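Side-chain contacts in GCN5-related N-acetyltransferase:Aminotransferase, class-II (PDB 2FIW), which binds acetyl coenzyme A and probably transfers its acetyl group to an amino group of an acceptor substrate: residues Ala106-Ala111 against Arg134-Lys139; Leu119-Ser124 against Glu129-Arg134. All coordinates share one frame; numbering follows the deposited sequence.

Interaction 1 (Ala106-Ala111 against Arg134-Lys139); sequences ALEKLA and RGYVAK. With ACO (acetyl coenzyme *a), chain C.
E108 and Y136 bridge two backbones that stay well apart. Residues 106-111 are helical, part of helix 99-112, while 134-139 form a turn leading into strand 137-146, and the nearest CA atoms, those of E108 and R134, are 10.9 Å from each other. G135 has positive phi and is the C-prime residue of a Schellman motif closing helix 128-132, with Y136 N bonded to F131 O and G135 N to A132 O. Y136 follows directly after this turn, and its hydroxyl end reaches toward helix 99-112.

The two side chains arrive from opposite directions. E108 runs extended beyond CG (chi2 178°), which carries its carboxylate out to the phenol. Y136 OH donates a hydrogen bond to E108 OE2 at 2.6 Å, approaching that oxygen from its anti side and 24° out of the carboxylate plane. OE2 lies at the edge of the ring, 3.2 Å from Y136 CE1, and carboxylate and ring are turned 43° from each other. Both carboxylate oxygens are engaged, since OE1 forms a salt bridge with K158, a charge that probably helps keep E108 ionised. R134 starts toward the helix but bends at chi2 and leads away, bringing the edge of its guanidinium to O8A of the cofactor's 3'-phosphate; NH2 also bonds to T101.

Around this bond, Y136 touches L119 and V121 of strand 118-123 and M156 and K158 of strand 149-159, while L107 packs onto L65, A77 and L79 of strands 63-69 and 72-80.

Interaction 2 (Leu119-Ser124 against Glu129-Arg134); sequences LTVDAS and EFFAKR. With ACO (acetyl coenzyme *a), chain C.
V121 is where strand 118-123 first meets F131, the two side chains coming from opposite directions. Its CG1 sits between the backbone N and the carbonyl carbon (chi1 63°), which sets that methyl above the F131 ring in a CH-pi contact, 3.9 Å from the centroid and 14° off the normal. The other methyl has two neighbours: V121 CG2 is 3.8 Å from F131 CZ and 3.6 Å from CH3 of the acetyl group, so one branch of the valine serves both the helix and the cofactor. D122 points the other way, its OD1 bonded to T155, yet its carbonyl O still lies 3.7 Å from that same acetyl CH3.

This is the cofactor cleft of the GNAT fold: strand 118-123 runs parallel to strand 84-90, acetyl coenzyme A is bound beside it, and helix 128-132 makes the beta-alpha-beta crossover to strand 137-146. A123 continues the apolar seam, its CB 3.8 Å from F131 CD2 and oblique to the ring. F131 is thus clamped: V121 over one face, F130 CD2 over the centre of the other, Y136 edge-to-face. An alanine in place of F131 would probably open a gap between strand and helix, leaving V121 without its ring and F130 free to shift against the cofactor.

At the strand's end S124 OG lies 2.8 Å from the pantetheine carbonyl O5P. In 129-134, F130 lays one ring face against the cofactor's CCP, and K133, bent at chi2, chi3 and chi4, curls its NZ to O9A of the 3'-phosphate at 2.8 Å while forming a salt bridge to E129 OE2.

Interaction 2 is nested inside the chain loop closed by interaction 1, and their centres lie about 7 Å apart. The 119-124/129-134 contact is buried and apolar, a ring gripped by aliphatic groups next to the acetyl end of the cofactor. Interaction 1 is only partly buried and rests on one polar bond between a helix and the turn that leads into strand 137-146. L119 is one junction, its CD1 3.5 Å from E108 CG and its CD2 3.7 Å from A111 CB; the turn after helix 128-132 is another. R134 belongs to both, and with K133 it carries the polar chemistry to the cofactor's 3'-phosphate. Both contacts reach the same sheet.

Interaction 1 (Ala106-Ala111 against Arg134-Lys139)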
loop_
_atom_site.group_PDB
_atom_site.type_symbol
_atom_site.label_atom_id
_atom_site.label_comp_id
_atom_site.label_asym_id
_atom_site.label_seq_id
_atom_site.Cartn_x
_atom_site.Cartn_y
_atom_site.Cartn_z
ATOM N N ALA A 106 5.980 -3.023 -9.797
ATOM C CA ALA A 106 5.498 -4.393 -10.040
ATOM C C ALA A 106 4.000 -4.442 -10.299
ATOM O O ALA A 106 3.557 -5.155 -11.200
ATOM C CB ALA A 106 5.886 -5.324 -8.913
ATOM N N LEU A 107 3.236 -3.652 -9.539
ATOM C CA LEU A 107 1.789 -3.565 -9.721
ATOM C C LEU A 107 1.385 -2.929 -11.057
ATOM O O LEU A 107 0.435 -3.382 -11.698
ATOM C CB LEU A 107 1.116 -2.852 -8.547
ATOM C CG LEU A 107 1.154 -3.491 -7.144
ATOM C CD1 LEU A 107 0.139 -2.803 -6.246
ATOM C CD2 LEU A 107 0.914 -5.002 -7.154
ATOM N N GLU A 108 2.103 -1.897 -11.485
ATOM C CA GLU A 108 1.853 -1.296 -12.806
ATOM C C GLU A 108 2.183 -2.232 -13.982
ATOM O O GLU A 108 1.455 -2.253 -14.964
ATOM C CB GLU A 108 2.589 0.033 -12.942
ATOM C CG GLU A 108 2.265 0.961 -11.798
ATOM C CD GLU A 108 2.987 2.291 -11.834
ATOM O OE1 GLU A 108 3.903 2.487 -12.676
ATOM O OE2 GLU A 108 2.619 3.147 -10.998
ATOM N N LYS A 109 3.268 -2.999 -13.880
ATOM C CA LYS A 109 3.628 -3.994 -14.903
ATOM C C LYS A 109 2.525 -5.053 -14.982
ATOM O O LYS A 109 2.045 -5.378 -16.067
ATOM C CB LYS A 109 4.984 -4.637 -14.562
ATOM C CG LYS A 109 5.497 -5.728 -15.512
ATOM C CD LYS A 109 6.900 -6.178 -15.046
ATOM C CE LYS A 109 7.555 -7.225 -15.962
ATOM N NZ LYS A 109 8.294 -6.643 -17.139
ATOM N N LEU A 110 2.126 -5.551 -13.808
ATOM C CA LEU A 110 1.067 -6.532 -13.646
ATOM C C LEU A 110 -0.260 -6.029 -14.207
ATOM O O LEU A 110 -0.994 -6.792 -14.829
ATOM C CB LEU A 110 0.894 -6.837 -12.155
ATOM C CG LEU A 110 0.751 -8.236 -11.577
ATOM C CD1 LEU A 110 1.590 -9.287 -12.309
ATOM C CD2 LEU A 110 1.150 -8.161 -10.114
ATOM N N ALA A 111 -0.561 -4.755 -13.978
ATOM C CA ALA A 111 -1.816 -4.167 -14.427
ATOM C C ALA A 111 -1.810 -3.863 -15.938
ATOM O O ALA A 111 -2.808 -4.079 -16.624
ATOM C CB ALA A 111 -2.141 -2.930 -13.619
ATOM N N ARG A 134 5.287 9.790 -9.058
ATOM C CA ARG A 134 5.336 8.621 -9.937
ATOM C C ARG A 134 4.223 8.758 -10.957
ATOM O O ARG A 134 3.714 7.771 -11.478
ATOM C CB ARG A 134 5.172 7.308 -9.158
ATOM C CG ARG A 134 5.854 7.228 -7.788
ATOM C CD ARG A 134 7.367 7.228 -7.927
ATOM N NE ARG A 134 8.110 6.837 -6.724
ATOM C CZ ARG A 134 8.244 7.588 -5.627
ATOM N NH1 ARG A 134 7.630 8.757 -5.519
ATOM N NH2 ARG A 134 8.974 7.154 -4.608
ATOM N N GLY A 135 3.833 9.995 -11.224
ATOM C CA GLY A 135 2.913 10.286 -12.311
ATOM C C GLY A 135 1.433 10.132 -12.019
ATOM O O GLY A 135 0.619 10.244 -12.932
ATOM N N TYR A 136 1.074 9.871 -10.766
ATOM C CA TYR A 136 -0.341 9.850 -10.370
ATOM C C TYR A 136 -0.865 11.268 -10.176
ATOM O O TYR A 136 -0.216 12.103 -9.521
ATOM C CB TYR A 136 -0.552 9.023 -9.100
ATOM C CG TYR A 136 -0.343 7.547 -9.326
ATOM C CD1 TYR A 136 0.949 7.021 -9.472
ATOM C CD2 TYR A 136 -1.429 6.674 -9.397
ATOM C CE1 TYR A 136 1.143 5.668 -9.693
ATOM C CE2 TYR A 136 -1.245 5.324 -9.609
ATOM C CZ TYR A 136 0.039 4.830 -9.756
ATOM O OH TYR A 136 0.233 3.498 -9.979
ATOM N N VAL A 137 -2.043 11.531 -10.741
ATOM C CA VAL A 137 -2.613 12.866 -10.718
ATOM C C VAL A 137 -3.899 12.879 -9.914
ATOM O O VAL A 137 -4.810 12.099 -10.186
ATOM C CB VAL A 137 -2.859 13.394 -12.154
ATOM C CG1 VAL A 137 -3.662 14.698 -12.137
ATOM C CG2 VAL A 137 -1.526 13.565 -12.900
ATOM N N ALA A 138 -3.964 13.785 -8.936
ATOM C CA ALA A 138 -5.119 13.921 -8.047
ATOM C C ALA A 138 -6.384 14.268 -8.815
ATOM O O ALA A 138 -6.428 15.251 -9.547
ATOM C CB ALA A 138 -4.848 14.964 -6.993
ATOM N N LYS A 139 -7.413 13.450 -8.646
ATOM C CA LYS A 139 -8.663 13.662 -9.344
ATOM C C LYS A 139 -9.805 14.050 -8.418
ATOM O O LYS A 139 -10.641 14.874 -8.786
ATOM C CB LYS A 139 -9.040 12.432 -10.185
ATOM C CG LYS A 139 -8.093 12.175 -11.381
ATOM C CD LYS A 139 -7.658 13.487 -12.081
ATOM C CE LYS A 139 -6.996 13.239 -13.415
ATOM N NZ LYS A 139 -8.019 12.909 -14.457
HETATM N N1A ACO C . 17.749 8.945 -0.067
HETATM C C2A ACO C . 16.776 9.878 -0.058
HETATM N N3A ACO C . 15.515 9.580 -0.426
HETATM C C4A ACO C . 15.153 8.320 -0.823
HETATM C C5A ACO C . 16.097 7.306 -0.856
HETATM C C6A ACO C . 17.488 7.664 -0.446
HETATM N N6A ACO C . 18.478 6.736 -0.451
HETATM N N7A ACO C . 15.476 6.182 -1.282
HETATM C C8A ACO C . 14.175 6.494 -1.502
HETATM N N9A ACO C . 13.990 7.794 -1.229
HETATM C C1B ACO C . 12.738 8.594 -1.308
HETATM C C2B ACO C . 12.069 8.617 -2.669
HETATM O O2B ACO C . 12.663 9.601 -3.518
HETATM C C3B ACO C . 10.640 8.978 -2.298
HETATM O O3B ACO C . 10.416 10.386 -2.389
HETATM P P3B ACO C . 8.942 11.013 -2.639
HETATM O O7A ACO C . 8.175 10.911 -1.326
HETATM O O8A ACO C . 8.342 10.150 -3.726
HETATM O O9A ACO C . 9.262 12.430 -3.064
HETATM C C4B ACO C . 10.460 8.510 -0.848
HETATM O O4B ACO C . 11.754 8.142 -0.368
HETATM C C5B ACO C . 9.529 7.304 -0.724
HETATM O O5B ACO C . 9.924 6.336 -1.708
HETATM P P1A ACO C . 10.118 4.774 -1.376
HETATM O O1A ACO C . 11.331 4.590 -0.487
HETATM O O2A ACO C . 10.033 4.085 -2.720
HETATM O O3A ACO C . 8.758 4.473 -0.558
HETATM P P2A ACO C . 8.714 3.821 0.894
HETATM O O4A ACO C . 9.223 4.841 1.875
HETATM O O5A ACO C . 9.372 2.473 0.807
HETATM O O6A ACO C . 7.131 3.588 1.143
HETATM C CBP ACO C . 4.815 4.380 1.598
HETATM C CCP ACO C . 6.097 4.506 0.757
HETATM C CDP ACO C . 3.881 5.513 1.188
HETATM C CEP ACO C . 4.157 3.033 1.340
HETATM C CAP ACO C . 5.126 4.452 3.112
HETATM O OAP ACO C . 5.564 5.765 3.504
HETATM C C9P ACO C . 4.062 3.946 4.080
HETATM O O9P ACO C . 4.031 2.664 4.431
HETATM N N8P ACO C . 3.222 4.758 4.576
HETATM C C7P ACO C . 2.151 4.528 5.556
HETATM C C6P ACO C . 0.979 3.703 5.022
HETATM C C5P ACO C . 0.361 4.429 3.866
HETATM O O5P ACO C . 0.162 5.636 3.912
HETATM N N4P ACO C . 0.067 3.689 2.808
HETATM C C3P ACO C . -0.507 4.179 1.571
HETATM C C2P ACO C . -2.016 4.210 1.751
HETATM S S1P ACO C . -2.634 4.300 0.113
HETATM C C ACO C . -3.190 2.763 -0.213
HETATM O O ACO C . -2.757 1.801 0.410
HETATM C CH3 ACO C . -4.115 2.614 -1.149
#

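Interaction 2 (Leu119-Ser124 against Glu129-Arg134)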
loop_
_atom_site.group_PDB
_atom_site.type_symbol
_atom_site.label_atom_id
_atom_site.label_comp_id
_atom_site.label_asym_id
_atom_site.label_seq_id
_atom_site.Cartn_x
_atom_site.Cartn_y
_atom_site.Cartn_z
ATOM N N LEU A 119 -4.298 3.167 -14.209
ATOM C CA LEU A 119 -4.181 2.718 -12.822
ATOM C C LEU A 119 -4.772 3.756 -11.869
ATOM O O LEU A 119 -4.645 4.969 -12.082
ATOM C CB LEU A 119 -2.719 2.445 -12.436
ATOM C CG LEU A 119 -2.232 0.992 -12.278
ATOM C CD1 LEU A 119 -1.141 0.913 -11.231
ATOM C CD2 LEU A 119 -3.327 0.034 -11.848
ATOM N N THR A 120 -5.412 3.286 -10.808
ATOM C CA THR A 120 -6.028 4.203 -9.858
ATOM C C THR A 120 -5.743 3.790 -8.412
ATOM O O THR A 120 -5.601 2.608 -8.117
ATOM C CB THR A 120 -7.537 4.427 -10.168
ATOM O OG1 THR A 120 -8.118 5.280 -9.179
ATOM C CG2 THR A 120 -8.300 3.113 -10.207
ATOM N N VAL A 121 -5.622 4.787 -7.536
ATOM C CA VAL A 121 -5.361 4.595 -6.113
ATOM C C VAL A 121 -6.142 5.653 -5.338
ATOM O O VAL A 121 -6.265 6.773 -5.795
ATOM C CB VAL A 121 -3.823 4.639 -5.770
ATOM C CG1 VAL A 121 -3.182 6.006 -6.082
ATOM C CG2 VAL A 121 -3.563 4.257 -4.324
ATOM N N ASP A 122 -6.708 5.266 -4.194
ATOM C CA ASP A 122 -7.244 6.213 -3.222
ATOM C C ASP A 122 -6.157 6.439 -2.171
ATOM O O ASP A 122 -6.084 5.716 -1.170
ATOM C CB ASP A 122 -8.515 5.657 -2.566
ATOM C CG ASP A 122 -9.715 5.653 -3.506
ATOM O OD1 ASP A 122 -9.773 6.491 -4.429
ATOM O OD2 ASP A 122 -10.616 4.806 -3.313
ATOM N N ALA A 123 -5.315 7.446 -2.414
ATOM C CA ALA A 123 -4.087 7.629 -1.648
ATOM C C ALA A 123 -4.361 8.322 -0.334
ATOM O O ALA A 123 -5.067 9.321 -0.309
ATOM C CB ALA A 123 -3.068 8.433 -2.462
ATOM N N SER A 124 -3.801 7.790 0.749
ATOM C CA SER A 124 -3.789 8.470 2.041
ATOM C C SER A 124 -2.973 9.764 1.947
ATOM O O SER A 124 -2.107 9.889 1.087
ATOM C CB SER A 124 -3.214 7.556 3.114
ATOM O OG SER A 124 -1.848 7.261 2.857
ATOM N N GLU A 129 2.053 12.562 -1.842
ATOM C CA GLU A 129 3.235 13.105 -2.529
ATOM C C GLU A 129 4.032 12.001 -3.227
ATOM O O GLU A 129 4.387 12.145 -4.398
ATOM C CB GLU A 129 4.104 13.893 -1.550
ATOM C CG GLU A 129 5.390 14.466 -2.121
ATOM C CD GLU A 129 5.191 15.707 -3.011
ATOM O OE1 GLU A 129 4.404 15.653 -3.999
ATOM O OE2 GLU A 129 5.867 16.738 -2.731
ATOM N N PHE A 130 4.264 10.899 -2.510
ATOM C CA PHE A 130 4.817 9.672 -3.062
ATOM C C PHE A 130 4.208 9.313 -4.395
ATOM O O PHE A 130 4.946 9.103 -5.356
ATOM C CB PHE A 130 4.636 8.479 -2.112
ATOM C CG PHE A 130 4.999 7.139 -2.746
ATOM C CD1 PHE A 130 6.313 6.649 -2.681
ATOM C CD2 PHE A 130 4.052 6.394 -3.421
ATOM C CE1 PHE A 130 6.664 5.444 -3.273
ATOM C CE2 PHE A 130 4.390 5.183 -4.024
ATOM C CZ PHE A 130 5.706 4.709 -3.944
ATOM N N PHE A 131 2.872 9.221 -4.457
ATOM C CA PHE A 131 2.192 8.831 -5.701
ATOM C C PHE A 131 2.317 9.874 -6.792
ATOM O O PHE A 131 2.463 9.517 -7.967
ATOM C CB PHE A 131 0.716 8.456 -5.479
ATOM C CG PHE A 131 0.515 7.071 -4.897
ATOM C CD1 PHE A 131 0.636 5.938 -5.697
ATOM C CD2 PHE A 131 0.212 6.904 -3.542
ATOM C CE1 PHE A 131 0.453 4.650 -5.151
ATOM C CE2 PHE A 131 0.027 5.629 -2.989
ATOM C CZ PHE A 131 0.147 4.499 -3.792
ATOM N N ALA A 132 2.256 11.153 -6.413
ATOM C CA ALA A 132 2.355 12.252 -7.375
ATOM C C ALA A 132 3.701 12.255 -8.113
ATOM O O ALA A 132 3.739 12.520 -9.305
ATOM C CB ALA A 132 2.108 13.593 -6.690
ATOM N N LYS A 133 4.789 11.933 -7.398
ATOM C CA LYS A 133 6.131 11.840 -7.991
ATOM C C LYS A 133 6.284 10.675 -8.995
ATOM O O LYS A 133 7.318 10.563 -9.668
ATOM C CB LYS A 133 7.219 11.685 -6.910
ATOM C CG LYS A 133 7.248 12.716 -5.785
ATOM C CD LYS A 133 7.918 14.012 -6.204
ATOM C CE LYS A 133 8.871 14.532 -5.133
ATOM N NZ LYS A 133 8.227 14.878 -3.825
ATOM N N ARG A 134 5.287 9.790 -9.058
ATOM C CA ARG A 134 5.336 8.621 -9.937
ATOM C C ARG A 134 4.223 8.758 -10.957
ATOM O O ARG A 134 3.714 7.771 -11.478
ATOM C CB ARG A 134 5.172 7.308 -9.158
ATOM C CG ARG A 134 5.854 7.228 -7.788
ATOM C CD ARG A 134 7.367 7.228 -7.927
ATOM N NE ARG A 134 8.110 6.837 -6.724
ATOM C CZ ARG A 134 8.244 7.588 -5.627
ATOM N NH1 ARG A 134 7.630 8.757 -5.519
ATOM N NH2 ARG A 134 8.974 7.154 -4.608
HETATM N N1A ACO C . 17.749 8.945 -0.067
HETATM C C2A ACO C . 16.776 9.878 -0.058
HETATM N N3A ACO C . 15.515 9.580 -0.426
HETATM C C4A ACO C . 15.153 8.320 -0.823
HETATM C C5A ACO C . 16.097 7.306 -0.856
HETATM C C6A ACO C . 17.488 7.664 -0.446
HETATM N N6A ACO C . 18.478 6.736 -0.451
HETATM N N7A ACO C . 15.476 6.182 -1.282
HETATM C C8A ACO C . 14.175 6.494 -1.502
HETATM N N9A ACO C . 13.990 7.794 -1.229
HETATM C C1B ACO C . 12.738 8.594 -1.308
HETATM C C2B ACO C . 12.069 8.617 -2.669
HETATM O O2B ACO C . 12.663 9.601 -3.518
HETATM C C3B ACO C . 10.640 8.978 -2.298
HETATM O O3B ACO C . 10.416 10.386 -2.389
HETATM P P3B ACO C . 8.942 11.013 -2.639
HETATM O O7A ACO C . 8.175 10.911 -1.326
HETATM O O8A ACO C . 8.342 10.150 -3.726
HETATM O O9A ACO C . 9.262 12.430 -3.064
HETATM C C4B ACO C . 10.460 8.510 -0.848
HETATM O O4B ACO C . 11.754 8.142 -0.368
HETATM C C5B ACO C . 9.529 7.304 -0.724
HETATM O O5B ACO C . 9.924 6.336 -1.708
HETATM P P1A ACO C . 10.118 4.774 -1.376
HETATM O O1A ACO C . 11.331 4.590 -0.487
HETATM O O2A ACO C . 10.033 4.085 -2.720
HETATM O O3A ACO C . 8.758 4.473 -0.558
HETATM P P2A ACO C . 8.714 3.821 0.894
HETATM O O4A ACO C . 9.223 4.841 1.875
HETATM O O5A ACO C . 9.372 2.473 0.807
HETATM O O6A ACO C . 7.131 3.588 1.143
HETATM C CBP ACO C . 4.815 4.380 1.598
HETATM C CCP ACO C . 6.097 4.506 0.757
HETATM C CDP ACO C . 3.881 5.513 1.188
HETATM C CEP ACO C . 4.157 3.033 1.340
HETATM C CAP ACO C . 5.126 4.452 3.112
HETATM O OAP ACO C . 5.564 5.765 3.504
HETATM C C9P ACO C . 4.062 3.946 4.080
HETATM O O9P ACO C . 4.031 2.664 4.431
HETATM N N8P ACO C . 3.222 4.758 4.576
HETATM C C7P ACO C . 2.151 4.528 5.556
HETATM C C6P ACO C . 0.979 3.703 5.022
HETATM C C5P ACO C . 0.361 4.429 3.866
HETATM O O5P ACO C . 0.162 5.636 3.912
HETATM N N4P ACO C . 0.067 3.689 2.808
HETATM C C3P ACO C . -0.507 4.179 1.571
HETATM C C2P ACO C . -2.016 4.210 1.751
HETATM S S1P ACO C . -2.634 4.300 0.113
HETATM C C ACO C . -3.190 2.763 -0.213
HETATM O O ACO C . -2.757 1.801 0.410
HETATM C CH3 ACO C . -4.115 2.614 -1.149
#